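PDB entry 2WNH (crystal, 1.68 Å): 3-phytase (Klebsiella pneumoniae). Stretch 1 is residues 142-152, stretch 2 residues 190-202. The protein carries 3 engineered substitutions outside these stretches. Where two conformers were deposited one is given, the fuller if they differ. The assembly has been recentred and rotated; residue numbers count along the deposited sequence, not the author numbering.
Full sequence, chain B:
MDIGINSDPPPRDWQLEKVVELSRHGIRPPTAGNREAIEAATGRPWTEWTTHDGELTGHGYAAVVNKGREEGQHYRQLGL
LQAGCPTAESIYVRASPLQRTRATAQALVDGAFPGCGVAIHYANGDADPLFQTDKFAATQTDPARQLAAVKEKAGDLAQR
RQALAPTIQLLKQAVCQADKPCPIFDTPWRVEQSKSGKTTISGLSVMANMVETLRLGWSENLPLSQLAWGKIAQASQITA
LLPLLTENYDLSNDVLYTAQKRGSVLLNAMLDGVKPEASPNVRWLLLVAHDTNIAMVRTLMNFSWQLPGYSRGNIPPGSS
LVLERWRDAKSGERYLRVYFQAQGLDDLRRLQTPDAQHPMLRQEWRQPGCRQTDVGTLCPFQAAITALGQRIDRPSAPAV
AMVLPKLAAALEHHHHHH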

ATOM      1  N   ASP B 142      32.159  27.140 -35.574  1.00 23.92           N
ATOM      2  CA  ASP B 142      32.378  28.135 -36.622  1.00 24.47           C
ATOM      3  C   ASP B 142      31.732  27.628 -37.902  1.00 22.50           C
ATOM      4  O   ASP B 142      32.046  26.520 -38.331  1.00 20.92           O
ATOM      5  CB  ASP B 142      33.847  28.483 -36.833  0.70 25.72           C
ATOM      6  CG  ASP B 142      34.007  29.709 -37.722  0.70 28.26           C
ATOM      7  OD1 ASP B 142      33.712  29.597 -38.933  0.70 31.05           O
ATOM      8  OD2 ASP B 142      34.379  30.787 -37.204  0.70 30.06           O
ATOM      9  N   PRO B 143      30.823  28.423 -38.496  1.00 23.15           N
ATOM     10  CA  PRO B 143      30.115  27.994 -39.716  1.00 23.44           C
ATOM     11  C   PRO B 143      31.040  27.463 -40.838  1.00 22.10           C
ATOM     12  O   PRO B 143      30.706  26.470 -41.507  1.00 22.09           O
ATOM     13  CB  PRO B 143      29.349  29.256 -40.141  1.00 23.94           C
ATOM     14  CG  PRO B 143      29.142  30.018 -38.847  1.00 25.51           C
ATOM     15  CD  PRO B 143      30.388  29.760 -38.047  1.00 23.42           C
ATOM     16  N   ALA B 144      32.202  28.090 -41.023  1.00 22.33           N
ATOM     17  CA  ALA B 144      33.129  27.667 -42.090  1.00 21.54           C
ATOM     18  C   ALA B 144      33.691  26.282 -41.849  1.00 21.05           C
ATOM     19  O   ALA B 144      33.826  25.491 -42.769  1.00 21.37           O
ATOM     20  CB  ALA B 144      34.271  28.660 -42.218  1.00 21.90           C
ATOM     21  N   ARG B 145      34.014  25.980 -40.587  1.00 21.69           N
ATOM     22  CA  ARG B 145      34.525  24.654 -40.229  1.00 21.01           C
ATOM     23  C   ARG B 145      33.406  23.614 -40.315  1.00 20.18           C
ATOM     24  O   ARG B 145      33.609  22.509 -40.822  1.00 19.55           O
ATOM     25  CB  ARG B 145      35.085  24.675 -38.794  1.00 21.45           C
ATOM     26  CG  ARG B 145      36.440  25.365 -38.624  1.00 23.73           C
ATOM     27  CD  ARG B 145      37.611  24.524 -39.221  1.00 24.02           C
ATOM     28  NE  ARG B 145      37.813  23.240 -38.546  1.00 25.82           N
ATOM     29  CZ  ARG B 145      37.475  22.043 -39.029  1.00 25.76           C
ATOM     30  NH1 ARG B 145      36.909  21.912 -40.226  1.00 23.90           N
ATOM     31  NH2 ARG B 145      37.710  20.959 -38.301  1.00 26.12           N
ATOM     32  N   GLN B 146      32.219  23.977 -39.830  1.00 20.85           N
ATOM     33  CA  GLN B 146      31.091  23.042 -39.884  1.00 21.47           C
ATOM     34  C   GLN B 146      30.695  22.695 -41.313  1.00 20.76           C
ATOM     35  O   GLN B 146      30.401  21.539 -41.613  1.00 21.95           O
ATOM     36  CB  GLN B 146      29.886  23.557 -39.113  1.00 21.34           C
ATOM     37  CG  GLN B 146      28.833  22.470 -38.873  1.00 22.72           C
ATOM     38  CD  GLN B 146      27.697  22.990 -38.035  1.00 24.76           C
ATOM     39  OE1 GLN B 146      26.977  23.913 -38.443  1.00 22.48           O
ATOM     40  NE2 GLN B 146      27.535  22.417 -36.830  1.00 24.83           N
ATOM     41  N   LEU B 147      30.727  23.683 -42.207  1.00 22.60           N
ATOM     42  CA  LEU B 147      30.493  23.432 -43.631  1.00 22.52           C
ATOM     43  C   LEU B 147      31.453  22.388 -44.208  1.00 21.82           C
ATOM     44  O   LEU B 147      31.029  21.438 -44.871  1.00 22.72           O
ATOM     45  CB  LEU B 147      30.586  24.754 -44.405  1.00 23.06           C
ATOM     46  CG  LEU B 147      30.276  24.721 -45.909  1.00 24.50           C
ATOM     47  CD1 LEU B 147      28.869  24.185 -46.182  1.00 27.22           C
ATOM     48  CD2 LEU B 147      30.411  26.151 -46.419  1.00 23.72           C
ATOM     49  N   ALA B 148      32.747  22.570 -43.956  1.00 21.32           N
ATOM     50  CA  ALA B 148      33.764  21.626 -44.382  1.00 21.00           C
ATOM     51  C   ALA B 148      33.546  20.228 -43.827  1.00 22.50           C
ATOM     52  O   ALA B 148      33.604  19.234 -44.556  1.00 21.75           O
ATOM     53  CB  ALA B 148      35.153  22.141 -43.962  1.00 22.36           C
ATOM     54  N   ALA B 149      33.324  20.165 -42.512  1.00 22.39           N
ATOM     55  CA  ALA B 149      33.115  18.900 -41.799  1.00 21.75           C
ATOM     56  C   ALA B 149      31.932  18.087 -42.319  1.00 20.39           C
ATOM     57  O   ALA B 149      32.061  16.881 -42.525  1.00 20.20           O
ATOM     58  CB  ALA B 149      32.949  19.191 -40.291  1.00 21.46           C
ATOM     59  N   VAL B 150      30.784  18.742 -42.495  1.00 20.83           N
ATOM     60  CA  VAL B 150      29.578  18.088 -43.024  1.00 21.20           C
ATOM     61  C   VAL B 150      29.821  17.628 -44.463  1.00 21.91           C
ATOM     62  O   VAL B 150      29.509  16.493 -44.818  1.00 21.71           O
ATOM     63  CB  VAL B 150      28.321  19.015 -42.921  1.00 21.07           C
ATOM     64  CG1 VAL B 150      27.102  18.385 -43.564  1.00 21.73           C
ATOM     65  CG2 VAL B 150      28.022  19.347 -41.455  1.00 22.04           C
ATOM     66  N   LYS B 151      30.419  18.493 -45.275  1.00 23.03           N
ATOM     67  CA  LYS B 151      30.694  18.120 -46.673  1.00 24.64           C
ATOM     68  C   LYS B 151      31.642  16.933 -46.777  1.00 25.33           C
ATOM     69  O   LYS B 151      31.438  16.030 -47.600  1.00 26.79           O
ATOM     70  CB  LYS B 151      31.232  19.317 -47.455  1.00 24.64           C
ATOM     71  CG  LYS B 151      30.160  20.315 -47.811  1.00 24.34           C
ATOM     72  CD  LYS B 151      30.777  21.588 -48.390  1.00 29.99           C
ATOM     73  CE  LYS B 151      31.407  21.326 -49.752  1.00 32.96           C
ATOM     74  NZ  LYS B 151      31.773  22.604 -50.440  1.00 34.57           N
ATOM     75  N   GLU B 152      32.663  16.915 -45.920  1.00 26.46           N
ATOM     76  CA  GLU B 152      33.643  15.828 -45.900  1.00 27.11           C
ATOM     77  C   GLU B 152      33.002  14.490 -45.602  1.00 27.51           C
ATOM     78  O   GLU B 152      33.217  13.502 -46.314  1.00 27.20           O
ATOM     79  CB  GLU B 152      34.753  16.108 -44.885  1.00 27.85           C
ATOM     80  CG  GLU B 152      35.896  15.096 -44.937  1.00 34.17           C
ATOM     81  CD  GLU B 152      36.580  15.051 -46.308  1.00 42.31           C
ATOM     82  OE1 GLU B 152      37.000  16.122 -46.814  1.00 44.70           O
ATOM     83  OE2 GLU B 152      36.697  13.942 -46.884  1.00 46.36           O
ATOM     84  N   ARG B 190      21.502  18.796 -50.776  1.00 33.13           N
ATOM     85  CA  ARG B 190      22.707  19.626 -50.761  1.00 33.53           C
ATOM     86  C   ARG B 190      22.965  20.212 -49.383  1.00 31.87           C
ATOM     87  O   ARG B 190      22.041  20.405 -48.592  1.00 30.44           O
ATOM     88  CB  ARG B 190      22.600  20.751 -51.792  1.00 35.10           C
ATOM     89  CG  ARG B 190      21.653  21.880 -51.409  1.00 40.90           C
ATOM     90  CD  ARG B 190      21.350  22.796 -52.606  1.00 48.88           C
ATOM     91  NE  ARG B 190      20.341  22.220 -53.494  1.00 53.39           N
ATOM     92  CZ  ARG B 190      19.025  22.249 -53.269  1.00 55.82           C
ATOM     93  NH1 ARG B 190      18.530  22.824 -52.176  1.00 55.12           N
ATOM     94  NH2 ARG B 190      18.195  21.696 -54.142  1.00 56.00           N
ATOM     95  N   VAL B 191      24.229  20.512 -49.110  1.00 30.78           N
ATOM     96  CA  VAL B 191      24.602  21.141 -47.852  1.00 29.92           C
ATOM     97  C   VAL B 191      24.240  22.624 -47.882  1.00 31.51           C
ATOM     98  O   VAL B 191      24.658  23.363 -48.780  1.00 32.27           O
ATOM     99  CB  VAL B 191      26.095  20.921 -47.539  1.00 29.37           C
ATOM    100  CG1 VAL B 191      26.414  21.364 -46.127  1.00 27.60           C
ATOM    101  CG2 VAL B 191      26.451  19.452 -47.727  1.00 27.25           C
ATOM    102  N   GLU B 192      23.440  23.048 -46.907  1.00 31.75           N
ATOM    103  CA  GLU B 192      22.994  24.430 -46.801  1.00 33.07           C
ATOM    104  C   GLU B 192      23.353  25.027 -45.440  1.00 32.91           C
ATOM    105  O   GLU B 192      23.494  24.292 -44.470  1.00 31.87           O
ATOM    106  CB  GLU B 192      21.484  24.495 -47.026  1.00 33.65           C
ATOM    107  CG  GLU B 192      21.065  23.905 -48.363  1.00 37.25           C
ATOM    108  CD  GLU B 192      19.613  24.162 -48.696  1.00 40.17           C
ATOM    109  OE1 GLU B 192      18.766  24.092 -47.778  1.00 39.03           O
ATOM    110  OE2 GLU B 192      19.324  24.418 -49.885  1.00 41.96           O
ATOM    111  N   GLN B 193      23.500  26.348 -45.379  1.00 33.42           N
ATOM    112  CA  GLN B 193      23.715  27.042 -44.110  1.00 34.95           C
ATOM    113  C   GLN B 193      22.696  28.155 -43.913  1.00 36.22           C
ATOM    114  O   GLN B 193      22.425  28.920 -44.832  1.00 37.44           O
ATOM    115  CB  GLN B 193      25.135  27.613 -44.014  1.00 34.73           C
ATOM    116  CG  GLN B 193      26.235  26.587 -43.981  1.00 34.42           C
ATOM    117  CD  GLN B 193      27.510  27.141 -43.352  1.00 34.14           C
ATOM    118  OE1 GLN B 193      27.966  28.246 -43.688  1.00 31.98           O
ATOM    119  NE2 GLN B 193      28.081  26.382 -42.420  1.00 32.60           N
ATOM    120  N   SER B 194      22.140  28.242 -42.706  1.00 38.25           N
ATOM    121  CA  SER B 194      21.198  29.301 -42.356  1.00 39.46           C
ATOM    122  C   SER B 194      21.967  30.580 -42.073  1.00 40.68           C
ATOM    123  O   SER B 194      23.198  30.562 -41.981  1.00 41.02           O
ATOM    124  CB  SER B 194      20.370  28.908 -41.132  1.00 39.17           C
ATOM    125  OG  SER B 194      21.156  28.947 -39.952  1.00 40.85           O
ATOM    126  N   LYS B 195      21.248  31.686 -41.905  1.00 42.42           N
ATOM    127  CA  LYS B 195      21.910  32.958 -41.647  1.00 44.05           C
ATOM    128  C   LYS B 195      22.642  32.960 -40.300  1.00 44.00           C
ATOM    129  O   LYS B 195      23.618  33.687 -40.131  1.00 44.24           O
ATOM    130  CB  LYS B 195      20.943  34.143 -41.807  1.00 45.28           C
ATOM    131  CG  LYS B 195      20.335  34.680 -40.527  1.00 48.07           C
ATOM    132  CD  LYS B 195      19.762  36.073 -40.754  1.00 52.04           C
ATOM    133  CE  LYS B 195      20.306  37.068 -39.736  1.00 53.84           C
ATOM    134  NZ  LYS B 195      20.233  36.574 -38.326  1.00 56.58           N
ATOM    135  N   SER B 196      22.181  32.133 -39.359  1.00 44.00           N
ATOM    136  CA  SER B 196      22.886  31.930 -38.088  1.00 44.83           C
ATOM    137  C   SER B 196      24.062  30.940 -38.210  1.00 44.20           C
ATOM    138  O   SER B 196      24.849  30.784 -37.273  1.00 44.28           O
ATOM    139  CB  SER B 196      21.914  31.501 -36.979  1.00 44.95           C
ATOM    140  OG  SER B 196      21.286  30.263 -37.279  1.00 48.08           O
ATOM    141  N   GLY B 197      24.183  30.286 -39.364  1.00 43.59           N
ATOM    142  CA  GLY B 197      25.302  29.375 -39.626  1.00 42.14           C
ATOM    143  C   GLY B 197      25.067  27.911 -39.295  1.00 41.24           C
ATOM    144  O   GLY B 197      26.018  27.118 -39.300  1.00 41.81           O
ATOM    145  N   LYS B 198      23.818  27.542 -39.002  1.00 39.82           N
ATOM    146  CA  LYS B 198      23.447  26.125 -38.851  1.00 37.94           C
ATOM    147  C   LYS B 198      23.531  25.384 -40.196  1.00 34.98           C
ATOM    148  O   LYS B 198      23.017  25.859 -41.202  1.00 33.12           O
ATOM    149  CB  LYS B 198      22.046  25.966 -38.244  1.00 39.76           C
ATOM    150  CG  LYS B 198      21.947  26.343 -36.769  1.00 43.86           C
ATOM    151  CD  LYS B 198      21.045  25.381 -35.995  1.00 49.22           C
ATOM    152  CE  LYS B 198      21.808  24.124 -35.568  1.00 50.40           C
ATOM    153  NZ  LYS B 198      21.042  23.266 -34.615  1.00 51.35           N
ATOM    154  N   THR B 199      24.181  24.223 -40.194  1.00 32.27           N
ATOM    155  CA  THR B 199      24.432  23.471 -41.417  1.00 30.35           C
ATOM    156  C   THR B 199      23.519  22.260 -41.499  1.00 30.56           C
ATOM    157  O   THR B 199      23.600  21.353 -40.664  1.00 31.71           O
ATOM    158  CB  THR B 199      25.890  22.986 -41.473  1.00 30.69           C
ATOM    159  OG1 THR B 199      26.767  24.082 -41.224  1.00 27.16           O
ATOM    160  CG2 THR B 199      26.221  22.380 -42.821  1.00 29.11           C
ATOM    161  N   THR B 200      22.655  22.243 -42.509  1.00 28.84           N
ATOM    162  CA  THR B 200      21.703  21.146 -42.694  1.00 28.59           C
ATOM    163  C   THR B 200      21.791  20.619 -44.129  1.00 28.51           C
ATOM    164  O   THR B 200      22.371  21.280 -45.000  1.00 29.17           O
ATOM    165  CB  THR B 200      20.264  21.614 -42.401  1.00 27.98           C
ATOM    166  OG1 THR B 200      19.946  22.707 -43.268  1.00 28.73           O
ATOM    167  CG2 THR B 200      20.133  22.073 -40.950  1.00 28.03           C
ATOM    168  N   ILE B 201      21.224  19.436 -44.364  1.00 27.11           N
ATOM    169  CA  ILE B 201      21.148  18.836 -45.698  1.00 26.40           C
ATOM    170  C   ILE B 201      19.734  19.049 -46.235  1.00 26.81           C
ATOM    171  O   ILE B 201      18.751  18.642 -45.607  1.00 24.84           O
ATOM    172  CB  ILE B 201      21.457  17.314 -45.678  1.00 25.48           C
ATOM    173  CG1 ILE B 201      22.744  16.980 -44.892  1.00 27.48           C
ATOM    174  CG2 ILE B 201      21.403  16.712 -47.085  1.00 26.94           C
ATOM    175  CD1 ILE B 201      24.040  17.345 -45.543  1.00 26.50           C
ATOM    176  N   SER B 202      19.612  19.696 -47.393  1.00 26.97           N
ATOM    177  CA  SER B 202      18.281  19.923 -47.953  1.00 26.53           C
ATOM    178  C   SER B 202      17.638  18.582 -48.283  1.00 26.06           C
ATOM    179  O   SER B 202      18.324  17.613 -48.641  1.00 24.72           O
ATOM    180  CB  SER B 202      18.352  20.822 -49.197  1.00 26.74           C
ATOM    181  OG  SER B 202      18.999  20.120 -50.234  1.00 27.84           O
TER
HETATM  182  O   HOH W   1      24.265  23.165 -37.307  1.00 37.22           O

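The helix beginning at Pro143 lies against a two-stranded hairpin, running nearly antiparallel to strand 191-193 (164°) and at 27° to strand 199-201, with axes 9.4 and 9.1 Å away. The contact buries 450 Å², both sides summed, and divides into a polar network near the helix start and an apolar patch further along.

Gln193 and Thr199 organise the polar part. Gln193 NE2 donates to Pro143 O (2.8 Å, 151° at the hydrogen) and to Thr199 OG1 (2.9 Å, 162°), so the amide nitrogen has two acceptors. Pro143 O also accepts from Leu147 N at 2.9 Å within the helix. Having accepted from Gln193, the threonine hydroxyl donates onward, Thr199 OG1 to Gln146 OE1 at 2.8 Å. With chi1 and chi2 both t, Gln146 extends its amide to the strand. Its OE1 also receives a weak bond from Thr199 N (3.3 Å, 126°) and a proton from water 1 (3.0 Å to OE1), which in turn accepts from Thr199 N at 3.1 Å. Gln146 OE1 and Gly197 O, 3.5 Å apart, are two acceptors and do not bond; Gln146 NE2 is satisfied elsewhere in the structure.

Gly197 closes the type I turn from Ser194, its N donating to Ser194 O at 2.8 Å. At phi/psi 93/10 a CB would jam against the preceding carbonyl oxygen and would also lie 2.6 Å from Pro143 CG. Glycine instead lets Pro143 CG approach Gly197 CA to 4.0 Å.

Beyond this network, branched side chains pack without needing hydrogen-bonding partners. Val191 CG1 meets Leu147 CD1 (3.7 Å) and Val150 CG1 (4.0 Å); Val150 CG1 also reaches Ile201 CD1 (3.8 Å). Thr199 joins both regions, since its CG2 lies 3.8 Å from Val150 CG2 while its hydroxyl serves the polar chain.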